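Local coordinates for protein proline dehydrogenase (Deinococcus radiodurans, PDB 4H6Q) that oxidises L-proline to delta-1-pyrroline-5-carboxylate with FAD as cofactor and passes the electrons on to a quinone, the first step of proline degradation to glutamate, at residues K94-I99 with E255-Y260; C135-D140 with N187-K192; F218-L221 with Y226-V229. All coordinates share one frame; numbering follows the deposited sequence.

The three contacts belong to one beta8-alpha8 barrel, with interactions 1 and 2 in its interior and interaction 3 in the layer between helix and barrel wall. The centres of interactions 1 and 2 lie 11 Å apart, and both touch the FAD; the backbone pairs V97 O with C135 N at 2.9 Å, since their strands are neighbours. R189 of interaction 2 also hydrogen-bonds Q257 of interaction 1, so that the same arginine ties interaction 1 to the flavin N5. Interaction 3, about 15 Å from the first and 12 Å from the second between centres, meets them through Y226 OH with E255 OE2, 2.7 Å, and N228 ND2 with N187 OD1, 2.8 Å.

Interaction 1 of 3, residues K94-I99 with E255-Y260; sequences KPYVSI and EFQMLY. With FAD (flavin-adenine dinucleotide), chain C.
Y96 and Q257 meet in a small, buried polar contact across the interior of the beta/alpha barrel, joining two strands that are not neighbours in its wall. The side chains approach from opposite directions, and the touching is done by the phenol oxygen: Q257 NE2 gives it a weak hydrogen bond, 3.3 Å to Y96 OH with a bent N-H...O angle of 137°. The ring and amide planes stand 76° apart. Y96 points into the barrel from its CB, and its ring carries the hydroxyl across to the glutamine. The same amide nitrogen makes a much straighter bond within its own strand, to E255 OE1 at 2.9 Å and 166°. E255 OE1 lies in the plane of the Q257 amide and is met on its anti side, which helps to fix the rotation of the amide. E255 OE1 stays 4.0 Å from Y96 OH; it also forms a salt bridge with R278, while OE2 is hydrogen-bonded to Y226. At its other end, Q257 OE1 accepts from R189 NE, so the glutamine bridges this polar cluster and an FAD-binding arginine. With a leucine in place of Q257, R189 NE would probably lose its acceptor, and E255 OE1 and Y96 OH a donor, so that one of several restraints on the guanidinium would go. Further along strand 254-259 the contact gives way to the cofactor: Q257 CB lies 3.7 Å from the flavin methyl C7M, and L259 CD2 sits above the dimethylbenzene ring, 3.5 Å from C7. L259 also touches the bound tetrahydrofuran-2-carboxylic acid. Strand 96-99 is hydrogen-bonded to strand 133-136 on one flank and through L61 to strand 58-63 on the other, closing the barrel, while strands 227-230 and 277-283 flank strand 254-259.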
loop_
_atom_site.group_PDB
_atom_site.type_symbol
_atom_site.label_atom_id
_atom_site.label_comp_id
_atom_site.label_asym_id
_atom_site.label_seq_id
_atom_site.Cartn_x
_atom_site.Cartn_y
_atom_site.Cartn_z
ATOM N N LYS A 94 -16.344 1.784 -1.379
ATOM C CA LYS A 94 -15.896 1.817 0.007
ATOM C C LYS A 94 -14.454 2.335 -0.003
ATOM O O LYS A 94 -13.594 1.774 -0.646
ATOM C CB LYS A 94 -15.973 0.416 0.627
ATOM C CG LYS A 94 -16.047 0.374 2.151
ATOM C CD LYS A 94 -16.184 -1.117 2.657
ATOM C CE LYS A 94 -16.968 -1.210 3.928
ATOM N NZ LYS A 94 -18.401 -1.456 3.599
ATOM N N PRO A 95 -14.176 3.417 0.739
ATOM C CA PRO A 95 -12.808 3.953 0.692
ATOM C C PRO A 95 -11.786 2.972 1.262
ATOM O O PRO A 95 -11.921 2.376 2.388
ATOM C CB PRO A 95 -12.913 5.251 1.511
ATOM C CG PRO A 95 -14.362 5.548 1.632
ATOM C CD PRO A 95 -15.070 4.238 1.561
ATOM N N TYR A 96 -10.838 2.631 0.424
ATOM C CA TYR A 96 -9.656 1.877 0.853
ATOM C C TYR A 96 -8.500 2.631 0.210
ATOM O O TYR A 96 -8.410 2.657 -1.016
ATOM C CB TYR A 96 -9.738 0.434 0.362
ATOM C CG TYR A 96 -8.680 -0.488 0.906
ATOM C CD1 TYR A 96 -9.061 -1.587 1.684
ATOM C CD2 TYR A 96 -7.303 -0.277 0.658
ATOM C CE1 TYR A 96 -8.107 -2.519 2.161
ATOM C CE2 TYR A 96 -6.332 -1.166 1.192
ATOM C CZ TYR A 96 -6.747 -2.281 1.907
ATOM O OH TYR A 96 -5.783 -3.179 2.349
ATOM N N VAL A 97 -7.679 3.282 1.033
ATOM C CA VAL A 97 -6.668 4.222 0.546
ATOM C C VAL A 97 -5.352 3.928 1.272
ATOM O O VAL A 97 -5.344 3.723 2.507
ATOM C CB VAL A 97 -7.119 5.708 0.790
ATOM C CG1 VAL A 97 -6.033 6.685 0.449
ATOM C CG2 VAL A 97 -8.408 6.017 0.037
ATOM N N SER A 98 -4.248 4.002 0.513
ATOM C CA SER A 98 -2.899 3.910 1.066
ATOM C C SER A 98 -2.257 5.250 1.049
ATOM O O SER A 98 -2.294 5.941 0.021
ATOM C CB SER A 98 -2.064 2.885 0.276
ATOM O OG SER A 98 -2.577 1.544 0.440
ATOM N N ILE A 99 -1.670 5.612 2.186
ATOM C CA ILE A 99 -0.923 6.871 2.307
ATOM C C ILE A 99 0.497 6.586 2.737
ATOM O O ILE A 99 0.784 5.639 3.488
ATOM C CB ILE A 99 -1.592 7.875 3.284
ATOM C CG1 ILE A 99 -1.615 7.362 4.732
ATOM C CG2 ILE A 99 -3.026 8.210 2.782
ATOM C CD1 ILE A 99 -2.177 8.385 5.743
ATOM N N GLU A 255 -5.949 -11.626 1.370
ATOM C CA GLU A 255 -6.110 -11.283 -0.050
ATOM C C GLU A 255 -4.736 -11.163 -0.670
ATOM O O GLU A 255 -3.731 -10.865 0.026
ATOM C CB GLU A 255 -6.895 -9.993 -0.252
ATOM C CG GLU A 255 -6.222 -8.722 0.327
ATOM C CD GLU A 255 -7.193 -7.606 0.512
ATOM O OE1 GLU A 255 -6.872 -6.421 0.193
ATOM O OE2 GLU A 255 -8.330 -7.873 1.030
ATOM N N PHE A 256 -4.699 -11.402 -1.976
ATOM C CA PHE A 256 -3.514 -11.072 -2.783
ATOM C C PHE A 256 -3.635 -9.619 -3.200
ATOM O O PHE A 256 -4.739 -9.101 -3.426
ATOM C CB PHE A 256 -3.438 -11.961 -4.026
ATOM C CG PHE A 256 -3.121 -13.391 -3.708
ATOM C CD1 PHE A 256 -1.850 -13.759 -3.260
ATOM C CD2 PHE A 256 -4.136 -14.352 -3.737
ATOM C CE1 PHE A 256 -1.570 -15.085 -2.952
ATOM C CE2 PHE A 256 -3.874 -15.653 -3.440
ATOM C CZ PHE A 256 -2.587 -16.043 -3.021
ATOM N N GLN A 257 -2.475 -8.952 -3.325
ATOM C CA GLN A 257 -2.446 -7.579 -3.832
ATOM C C GLN A 257 -1.364 -7.415 -4.861
ATOM O O GLN A 257 -0.306 -8.047 -4.766
ATOM C CB GLN A 257 -2.206 -6.550 -2.709
ATOM C CG GLN A 257 -3.361 -6.513 -1.680
ATOM C CD GLN A 257 -3.221 -5.361 -0.690
ATOM O OE1 GLN A 257 -2.175 -4.704 -0.634
ATOM N NE2 GLN A 257 -4.252 -5.125 0.121
ATOM N N MET A 258 -1.641 -6.588 -5.895
ATOM C CA MET A 258 -0.690 -6.348 -7.003
ATOM C C MET A 258 -0.747 -4.863 -7.334
ATOM O O MET A 258 -1.758 -4.177 -7.036
ATOM C CB MET A 258 -1.146 -7.103 -8.259
ATOM C CG MET A 258 -0.868 -8.591 -8.192
ATOM S SD MET A 258 -2.214 -9.489 -7.464
ATOM C CE MET A 258 -1.351 -11.072 -7.283
ATOM N N LEU A 259 0.320 -4.371 -7.970
ATOM C CA LEU A 259 0.324 -3.005 -8.469
ATOM C C LEU A 259 -0.446 -2.913 -9.787
ATOM O O LEU A 259 -0.356 -3.838 -10.632
ATOM C CB LEU A 259 1.754 -2.460 -8.632
ATOM C CG LEU A 259 2.655 -2.488 -7.367
ATOM C CD1 LEU A 259 4.066 -1.905 -7.718
ATOM C CD2 LEU A 259 2.026 -1.696 -6.256
ATOM N N TYR A 260 -1.137 -1.797 -9.970
ATOM C CA TYR A 260 -1.839 -1.540 -11.244
ATOM C C TYR A 260 -0.909 -1.805 -12.423
ATOM O O TYR A 260 0.241 -1.283 -12.461
ATOM C CB TYR A 260 -2.313 -0.090 -11.227
ATOM C CG TYR A 260 -3.103 0.372 -12.429
ATOM C CD1 TYR A 260 -4.388 -0.114 -12.744
ATOM C CD2 TYR A 260 -2.571 1.355 -13.265
ATOM C CE1 TYR A 260 -5.120 0.439 -13.852
ATOM C CE2 TYR A 260 -3.239 1.839 -14.336
ATOM C CZ TYR A 260 -4.476 1.397 -14.633
ATOM O OH TYR A 260 -5.053 1.959 -15.762
HETATM P PA FAD C . 9.933 -9.394 -7.741
HETATM O O1A FAD C . 10.742 -10.589 -7.226
HETATM O O2A FAD C . 10.602 -8.083 -7.806
HETATM O O5B FAD C . 9.309 -9.592 -9.093
HETATM C C5B FAD C . 8.532 -10.750 -9.352
HETATM C C4B FAD C . 7.982 -10.793 -10.763
HETATM O O4B FAD C . 6.903 -9.889 -10.824
HETATM C C3B FAD C . 8.924 -10.310 -11.806
HETATM O O3B FAD C . 9.863 -11.275 -12.250
HETATM C C2B FAD C . 7.976 -9.865 -12.853
HETATM O O2B FAD C . 7.373 -10.952 -13.521
HETATM C C1B FAD C . 6.938 -9.177 -12.027
HETATM N N9A FAD C . 7.235 -7.771 -11.750
HETATM C C8A FAD C . 7.415 -7.190 -10.496
HETATM N N7A FAD C . 7.663 -5.883 -10.591
HETATM C C5A FAD C . 7.614 -5.565 -11.945
HETATM C C6A FAD C . 7.794 -4.397 -12.662
HETATM N N6A FAD C . 8.064 -3.155 -12.012
HETATM N N1A FAD C . 7.693 -4.452 -14.000
HETATM C C2A FAD C . 7.425 -5.601 -14.653
HETATM N N3A FAD C . 7.249 -6.767 -14.011
HETATM C C4A FAD C . 7.328 -6.750 -12.685
HETATM N N1 FAD C . 7.221 -2.000 -0.815
HETATM C C2 FAD C . 7.500 -1.109 0.173
HETATM O O2 FAD C . 8.757 -0.990 0.528
HETATM N N3 FAD C . 6.534 -0.371 0.803
HETATM C C4 FAD C . 5.194 -0.491 0.452
HETATM O O4 FAD C . 4.258 0.258 1.070
HETATM C C4X FAD C . 4.841 -1.432 -0.613
HETATM N N5 FAD C . 3.536 -1.595 -1.002
HETATM C C5X FAD C . 3.277 -2.527 -1.981
HETATM C C6 FAD C . 1.950 -2.726 -2.395
HETATM C C7 FAD C . 1.654 -3.701 -3.382
HETATM C C7M FAD C . 0.211 -3.921 -3.832
HETATM C C8 FAD C . 2.713 -4.461 -3.934
HETATM C C8M FAD C . 2.443 -5.511 -4.978
HETATM C C9 FAD C . 4.040 -4.229 -3.539
HETATM C C9A FAD C . 4.318 -3.292 -2.563
HETATM N N10 FAD C . 5.656 -3.108 -2.163
HETATM C C10 FAD C . 5.924 -2.172 -1.195
HETATM C "C1'" FAD C . 6.747 -3.902 -2.705
HETATM C "C2'" FAD C . 7.571 -3.284 -3.791
HETATM O "O2'" FAD C . 6.694 -2.430 -4.515
HETATM C "C3'" FAD C . 8.175 -4.594 -4.353
HETATM O "O3'" FAD C . 9.457 -4.907 -3.898
HETATM C "C4'" FAD C . 8.084 -4.824 -5.810
HETATM O "O4'" FAD C . 6.730 -4.787 -6.093
HETATM C "C5'" FAD C . 8.684 -6.187 -6.123
HETATM O "O5'" FAD C . 7.756 -6.927 -6.854
HETATM P P FAD C . 7.388 -8.435 -6.499
HETATM O O1P FAD C . 7.049 -8.804 -5.023
HETATM O O2P FAD C . 6.416 -8.812 -7.649
HETATM O O3P FAD C . 8.672 -9.333 -6.891
#

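Interaction 2 of 3, residues C135-D140 with N187-K192; sequences CLDMED and NIRMVK. With FAD (flavin-adenine dinucleotide), chain C.
R189 NH2 is shared between D137 and the flavin, and it meets the carboxylate from an uncommon direction. The salt bridge to D137 OD1 is 2.9 Å long with a fairly straight N-H...O angle of 160°, yet the nitrogen stands 48° above the carboxylate plane. From the guanidinium side the approach is regular, with OD1 at its edge. NH2 also gives a more bent hydrogen bond to FAD N5, 3.1 Å away. Over one face of the guanidinium lies C135, its SG 3.4 Å from R189 NH1; the sulfur, set opposite the backbone N (chi1 180°), is directed at the arginine. NH1 is also hydrogen-bonded to S98 OG. D137 sits at the C-terminal side of the barrel, where TIM barrels carry their active sites, and R189 reaches it from within strand 188-191; both are probably active-site residues, as in related enzymes. D137 OD2 turns to Y280 OH and K100 NZ, and D137 touches the bound substrate analogue. Next to it, M138 O accepts from FAD N3 at 2.8 Å. V191 packs on the face of the isoalloxazine opposite L259, CG1 3.3 Å from N10, and K192 extends to the pyrophosphate, its NZ 2.8 Å from FAD O1A.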
loop_
_atom_site.group_PDB
_atom_site.type_symbol
_atom_site.label_atom_id
_atom_site.label_comp_id
_atom_site.label_asym_id
_atom_site.label_seq_id
_atom_site.Cartn_x
_atom_site.Cartn_y
_atom_site.Cartn_z
ATOM N N CYS A 135 -4.349 2.216 4.724
ATOM C CA CYS A 135 -3.068 1.574 4.948
ATOM C C CYS A 135 -1.948 2.617 5.042
ATOM O O CYS A 135 -1.858 3.496 4.166
ATOM C CB CYS A 135 -2.738 0.566 3.828
ATOM S SG CYS A 135 -1.115 -0.243 4.096
ATOM N N LEU A 136 -1.116 2.525 6.080
ATOM C CA LEU A 136 0.127 3.307 6.190
ATOM C C LEU A 136 1.217 2.531 5.454
ATOM O O LEU A 136 1.731 1.509 5.959
ATOM C CB LEU A 136 0.519 3.502 7.659
ATOM C CG LEU A 136 -0.647 3.997 8.548
ATOM C CD1 LEU A 136 -0.205 4.043 9.998
ATOM C CD2 LEU A 136 -1.191 5.366 8.099
ATOM N N ASP A 137 1.570 2.989 4.229
ATOM C CA ASP A 137 2.647 2.347 3.455
ATOM C C ASP A 137 3.964 2.426 4.264
ATOM O O ASP A 137 4.175 3.331 5.087
ATOM C CB ASP A 137 2.850 3.090 2.140
ATOM C CG ASP A 137 1.797 2.798 1.093
ATOM O OD1 ASP A 137 0.955 1.885 1.248
ATOM O OD2 ASP A 137 1.867 3.543 0.044
ATOM N N MET A 138 4.841 1.468 4.036
ATOM C CA MET A 138 6.155 1.531 4.671
ATOM C C MET A 138 7.201 2.120 3.733
ATOM O O MET A 138 7.388 1.632 2.604
ATOM C CB MET A 138 6.606 0.168 5.210
ATOM C CG MET A 138 7.801 0.288 6.193
ATOM S SD MET A 138 7.410 1.203 7.723
ATOM C CE MET A 138 6.332 0.078 8.570
ATOM N N GLU A 139 7.862 3.197 4.162
ATOM C CA GLU A 139 8.869 3.864 3.371
ATOM C C GLU A 139 10.261 3.335 3.727
ATOM O O GLU A 139 10.379 2.150 4.072
ATOM C CB GLU A 139 8.684 5.401 3.483
ATOM C CG GLU A 139 7.251 5.812 3.006
ATOM C CD GLU A 139 7.038 7.307 3.018
ATOM O OE1 GLU A 139 6.510 7.835 4.039
ATOM O OE2 GLU A 139 7.412 7.968 2.007
ATOM N N ASP A 140 11.318 4.139 3.614
ATOM C CA ASP A 140 12.665 3.584 3.799
ATOM C C ASP A 140 12.957 3.321 5.297
ATOM O O ASP A 140 12.148 3.667 6.162
ATOM C CB ASP A 140 13.691 4.595 3.287
ATOM C CG ASP A 140 13.723 5.832 4.152
ATOM O OD1 ASP A 140 14.587 5.960 5.031
ATOM O OD2 ASP A 140 12.795 6.673 4.015
ATOM N N ASN A 187 -4.118 -5.695 10.615
ATOM C CA ASN A 187 -4.116 -5.936 9.160
ATOM C C ASN A 187 -2.746 -5.459 8.641
ATOM O O ASN A 187 -2.436 -4.257 8.737
ATOM C CB ASN A 187 -5.261 -5.094 8.574
ATOM C CG ASN A 187 -5.391 -5.204 7.071
ATOM O OD1 ASN A 187 -4.381 -5.054 6.380
ATOM N ND2 ASN A 187 -6.582 -5.430 6.553
ATOM N N ILE A 188 -1.946 -6.391 8.101
ATOM C CA ILE A 188 -0.611 -6.053 7.565
ATOM C C ILE A 188 -0.440 -6.587 6.159
ATOM O O ILE A 188 -0.755 -7.785 5.897
ATOM C CB ILE A 188 0.515 -6.565 8.500
ATOM C CG1 ILE A 188 0.377 -5.966 9.896
ATOM C CG2 ILE A 188 1.884 -6.132 7.910
ATOM C CD1 ILE A 188 1.517 -6.343 10.883
ATOM N N ARG A 189 0.053 -5.724 5.264
ATOM C CA ARG A 189 0.483 -6.082 3.915
ATOM C C ARG A 189 1.958 -6.515 3.967
ATOM O O ARG A 189 2.790 -5.755 4.470
ATOM C CB ARG A 189 0.336 -4.850 3.024
ATOM C CG ARG A 189 0.765 -5.119 1.545
ATOM C CD ARG A 189 1.082 -3.811 0.790
ATOM N NE ARG A 189 -0.118 -2.988 0.720
ATOM C CZ ARG A 189 -0.137 -1.647 0.713
ATOM N NH1 ARG A 189 -1.331 -1.035 0.761
ATOM N NH2 ARG A 189 1.010 -0.956 0.593
ATOM N N MET A 190 2.279 -7.717 3.501
ATOM C CA MET A 190 3.663 -8.170 3.388
ATOM C C MET A 190 4.158 -7.883 1.988
ATOM O O MET A 190 3.472 -8.235 1.007
ATOM C CB MET A 190 3.783 -9.659 3.667
ATOM C CG MET A 190 3.149 -10.073 5.027
ATOM S SD MET A 190 3.740 -9.033 6.385
ATOM C CE MET A 190 2.760 -9.752 7.707
ATOM N N VAL A 191 5.327 -7.214 1.895
ATOM C CA VAL A 191 5.934 -6.871 0.601
ATOM C C VAL A 191 7.395 -7.286 0.688
ATOM O O VAL A 191 7.910 -7.532 1.786
ATOM C CB VAL A 191 5.844 -5.343 0.319
ATOM C CG1 VAL A 191 4.387 -4.888 0.367
ATOM C CG2 VAL A 191 6.676 -4.516 1.303
ATOM N N LYS A 192 8.088 -7.347 -0.449
ATOM C CA LYS A 192 9.548 -7.587 -0.448
ATOM C C LYS A 192 10.304 -6.342 0.027
ATOM O O LYS A 192 11.128 -6.442 0.946
ATOM C CB LYS A 192 10.021 -8.090 -1.824
ATOM C CG LYS A 192 9.461 -9.467 -2.164
ATOM C CD LYS A 192 10.134 -10.051 -3.419
ATOM C CE LYS A 192 9.372 -11.325 -3.853
ATOM N NZ LYS A 192 10.208 -12.072 -4.871
HETATM P PA FAD C . 9.933 -9.394 -7.741
HETATM O O1A FAD C . 10.742 -10.589 -7.226
HETATM O O2A FAD C . 10.602 -8.083 -7.806
HETATM O O5B FAD C . 9.309 -9.592 -9.093
HETATM C C5B FAD C . 8.532 -10.750 -9.352
HETATM C C4B FAD C . 7.982 -10.793 -10.763
HETATM O O4B FAD C . 6.903 -9.889 -10.824
HETATM C C3B FAD C . 8.924 -10.310 -11.806
HETATM O O3B FAD C . 9.863 -11.275 -12.250
HETATM C C2B FAD C . 7.976 -9.865 -12.853
HETATM O O2B FAD C . 7.373 -10.952 -13.521
HETATM C C1B FAD C . 6.938 -9.177 -12.027
HETATM N N9A FAD C . 7.235 -7.771 -11.750
HETATM C C8A FAD C . 7.415 -7.190 -10.496
HETATM N N7A FAD C . 7.663 -5.883 -10.591
HETATM C C5A FAD C . 7.614 -5.565 -11.945
HETATM C C6A FAD C . 7.794 -4.397 -12.662
HETATM N N6A FAD C . 8.064 -3.155 -12.012
HETATM N N1A FAD C . 7.693 -4.452 -14.000
HETATM C C2A FAD C . 7.425 -5.601 -14.653
HETATM N N3A FAD C . 7.249 -6.767 -14.011
HETATM C C4A FAD C . 7.328 -6.750 -12.685
HETATM N N1 FAD C . 7.221 -2.000 -0.815
HETATM C C2 FAD C . 7.500 -1.109 0.173
HETATM O O2 FAD C . 8.757 -0.990 0.528
HETATM N N3 FAD C . 6.534 -0.371 0.803
HETATM C C4 FAD C . 5.194 -0.491 0.452
HETATM O O4 FAD C . 4.258 0.258 1.070
HETATM C C4X FAD C . 4.841 -1.432 -0.613
HETATM N N5 FAD C . 3.536 -1.595 -1.002
HETATM C C5X FAD C . 3.277 -2.527 -1.981
HETATM C C6 FAD C . 1.950 -2.726 -2.395
HETATM C C7 FAD C . 1.654 -3.701 -3.382
HETATM C C7M FAD C . 0.211 -3.921 -3.832
HETATM C C8 FAD C . 2.713 -4.461 -3.934
HETATM C C8M FAD C . 2.443 -5.511 -4.978
HETATM C C9 FAD C . 4.040 -4.229 -3.539
HETATM C C9A FAD C . 4.318 -3.292 -2.563
HETATM N N10 FAD C . 5.656 -3.108 -2.163
HETATM C C10 FAD C . 5.924 -2.172 -1.195
HETATM C "C1'" FAD C . 6.747 -3.902 -2.705
HETATM C "C2'" FAD C . 7.571 -3.284 -3.791
HETATM O "O2'" FAD C . 6.694 -2.430 -4.515
HETATM C "C3'" FAD C . 8.175 -4.594 -4.353
HETATM O "O3'" FAD C . 9.457 -4.907 -3.898
HETATM C "C4'" FAD C . 8.084 -4.824 -5.810
HETATM O "O4'" FAD C . 6.730 -4.787 -6.093
HETATM C "C5'" FAD C . 8.684 -6.187 -6.123
HETATM O "O5'" FAD C . 7.756 -6.927 -6.854
HETATM P P FAD C . 7.388 -8.435 -6.499
HETATM O O1P FAD C . 7.049 -8.804 -5.023
HETATM O O2P FAD C . 6.416 -8.812 -7.649
HETATM O O3P FAD C . 8.672 -9.333 -6.891
#

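Interaction 3 of 3, residues F218-L221 with Y226-V229; sequences FQHL and YTNV
T227 OG1 is wedged against H220 and L221, and round this one oxygen the packing is close. H220 brings its ring edge: CD2 lies 3.2 Å from T227 OG1, and H220 CB is 3.4 Å from the same oxygen. L221 comes in at about a right angle to the threonine, its CD2 3.6 Å from T227 OG1 and 3.8 Å from T227 CB. The carbonyl oxygen Y226 O joins in the plane of the imidazole, 3.4 Å from H220 CD2. No hydrogen bond crosses the contact; the polar atoms find partners alongside it. T227 OG1 bonds N225 O, and the two imidazole nitrogens bond P186 O through NE2 and R178 NH1 through ND1, which pins the ring's rotation and is consistent with a proton on NE2. The looser side is that of Y226, whose side chain points away from the helix and is partly exposed, its OH hydrogen-bonded to R276 besides E255. Helix 206-222 is thus laid against strand 227-230, the second strand of the beta-alpha-beta crossover that begins with strand 188-191; consecutive copies of this crossover, sharing strands, build a TIM barrel.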
loop_
_atom_site.group_PDB
_atom_site.type_symbol
_atom_site.label_atom_id
_atom_site.label_comp_id
_atom_site.label_asym_id
_atom_site.label_seq_id
_atom_site.Cartn_x
_atom_site.Cartn_y
_atom_site.Cartn_z
ATOM N N PHE A 218 3.228 -16.474 6.523
ATOM C CA PHE A 218 2.783 -17.684 7.200
ATOM C C PHE A 218 2.575 -17.403 8.691
ATOM O O PHE A 218 1.596 -17.884 9.303
ATOM C CB PHE A 218 3.806 -18.815 7.025
ATOM C CG PHE A 218 3.948 -19.304 5.604
ATOM C CD1 PHE A 218 3.063 -18.902 4.599
ATOM C CD2 PHE A 218 5.005 -20.151 5.267
ATOM C CE1 PHE A 218 3.233 -19.376 3.267
ATOM C CE2 PHE A 218 5.183 -20.621 3.936
ATOM C CZ PHE A 218 4.298 -20.233 2.947
ATOM N N GLN A 219 3.459 -16.628 9.315
ATOM C CA GLN A 219 3.306 -16.317 10.741
ATOM C C GLN A 219 2.083 -15.428 10.982
ATOM O O GLN A 219 1.389 -15.571 11.991
ATOM C CB GLN A 219 4.575 -15.638 11.303
ATOM C CG GLN A 219 5.771 -16.580 11.481
ATOM C CD GLN A 219 5.469 -17.692 12.452
ATOM O OE1 GLN A 219 5.137 -17.443 13.624
ATOM N NE2 GLN A 219 5.553 -18.930 11.975
ATOM N N HIS A 220 1.830 -14.494 10.066
ATOM C CA HIS A 220 0.683 -13.618 10.226
ATOM C C HIS A 220 -0.631 -14.421 10.097
ATOM O O HIS A 220 -1.570 -14.230 10.894
ATOM C CB HIS A 220 0.686 -12.441 9.231
ATOM C CG HIS A 220 0.114 -11.189 9.825
ATOM N ND1 HIS A 220 0.590 -10.664 11.023
ATOM C CD2 HIS A 220 -0.848 -10.334 9.385
ATOM C CE1 HIS A 220 -0.061 -9.529 11.273
ATOM N NE2 HIS A 220 -0.923 -9.305 10.291
ATOM N N LEU A 221 -0.669 -15.330 9.119
ATOM C CA LEU A 221 -1.846 -16.178 8.939
ATOM C C LEU A 221 -2.052 -17.115 10.126
ATOM O O LEU A 221 -3.191 -17.341 10.585
ATOM C CB LEU A 221 -1.721 -16.994 7.664
ATOM C CG LEU A 221 -1.826 -16.181 6.365
ATOM C CD1 LEU A 221 -1.464 -17.088 5.193
ATOM C CD2 LEU A 221 -3.255 -15.598 6.184
ATOM N N TYR A 226 -5.470 -10.555 9.590
ATOM C CA TYR A 226 -5.752 -10.364 8.169
ATOM C C TYR A 226 -4.438 -10.000 7.444
ATOM O O TYR A 226 -3.673 -9.126 7.906
ATOM C CB TYR A 226 -6.855 -9.298 7.967
ATOM C CG TYR A 226 -7.418 -9.376 6.565
ATOM C CD1 TYR A 226 -8.529 -10.175 6.342
ATOM C CD2 TYR A 226 -6.794 -8.748 5.479
ATOM C CE1 TYR A 226 -9.043 -10.319 5.087
ATOM C CE2 TYR A 226 -7.305 -8.889 4.173
ATOM C CZ TYR A 226 -8.434 -9.683 3.990
ATOM O OH TYR A 226 -8.988 -9.823 2.722
ATOM N N THR A 227 -4.155 -10.718 6.360
ATOM C CA THR A 227 -2.847 -10.609 5.704
ATOM C C THR A 227 -3.064 -10.228 4.268
ATOM O O THR A 227 -3.881 -10.859 3.576
ATOM C CB THR A 227 -2.131 -11.974 5.781
ATOM O OG1 THR A 227 -2.017 -12.367 7.160
ATOM C CG2 THR A 227 -0.756 -11.892 5.231
ATOM N N ASN A 228 -2.318 -9.222 3.788
ATOM C CA ASN A 228 -2.349 -8.863 2.367
ATOM C C ASN A 228 -1.056 -9.364 1.738
ATOM O O ASN A 228 0.034 -8.903 2.128
ATOM C CB ASN A 228 -2.544 -7.343 2.158
ATOM C CG ASN A 228 -3.644 -6.793 3.021
ATOM O OD1 ASN A 228 -4.812 -7.198 2.878
ATOM N ND2 ASN A 228 -3.301 -5.892 3.961
ATOM N N VAL A 229 -1.183 -10.309 0.817
ATOM C CA VAL A 229 -0.011 -10.939 0.203
ATOM C C VAL A 229 0.306 -10.148 -1.071
ATOM O O VAL A 229 -0.228 -10.431 -2.153
ATOM C CB VAL A 229 -0.300 -12.427 -0.089
ATOM C CG1 VAL A 229 0.923 -13.124 -0.707
ATOM C CG2 VAL A 229 -0.695 -13.143 1.214
#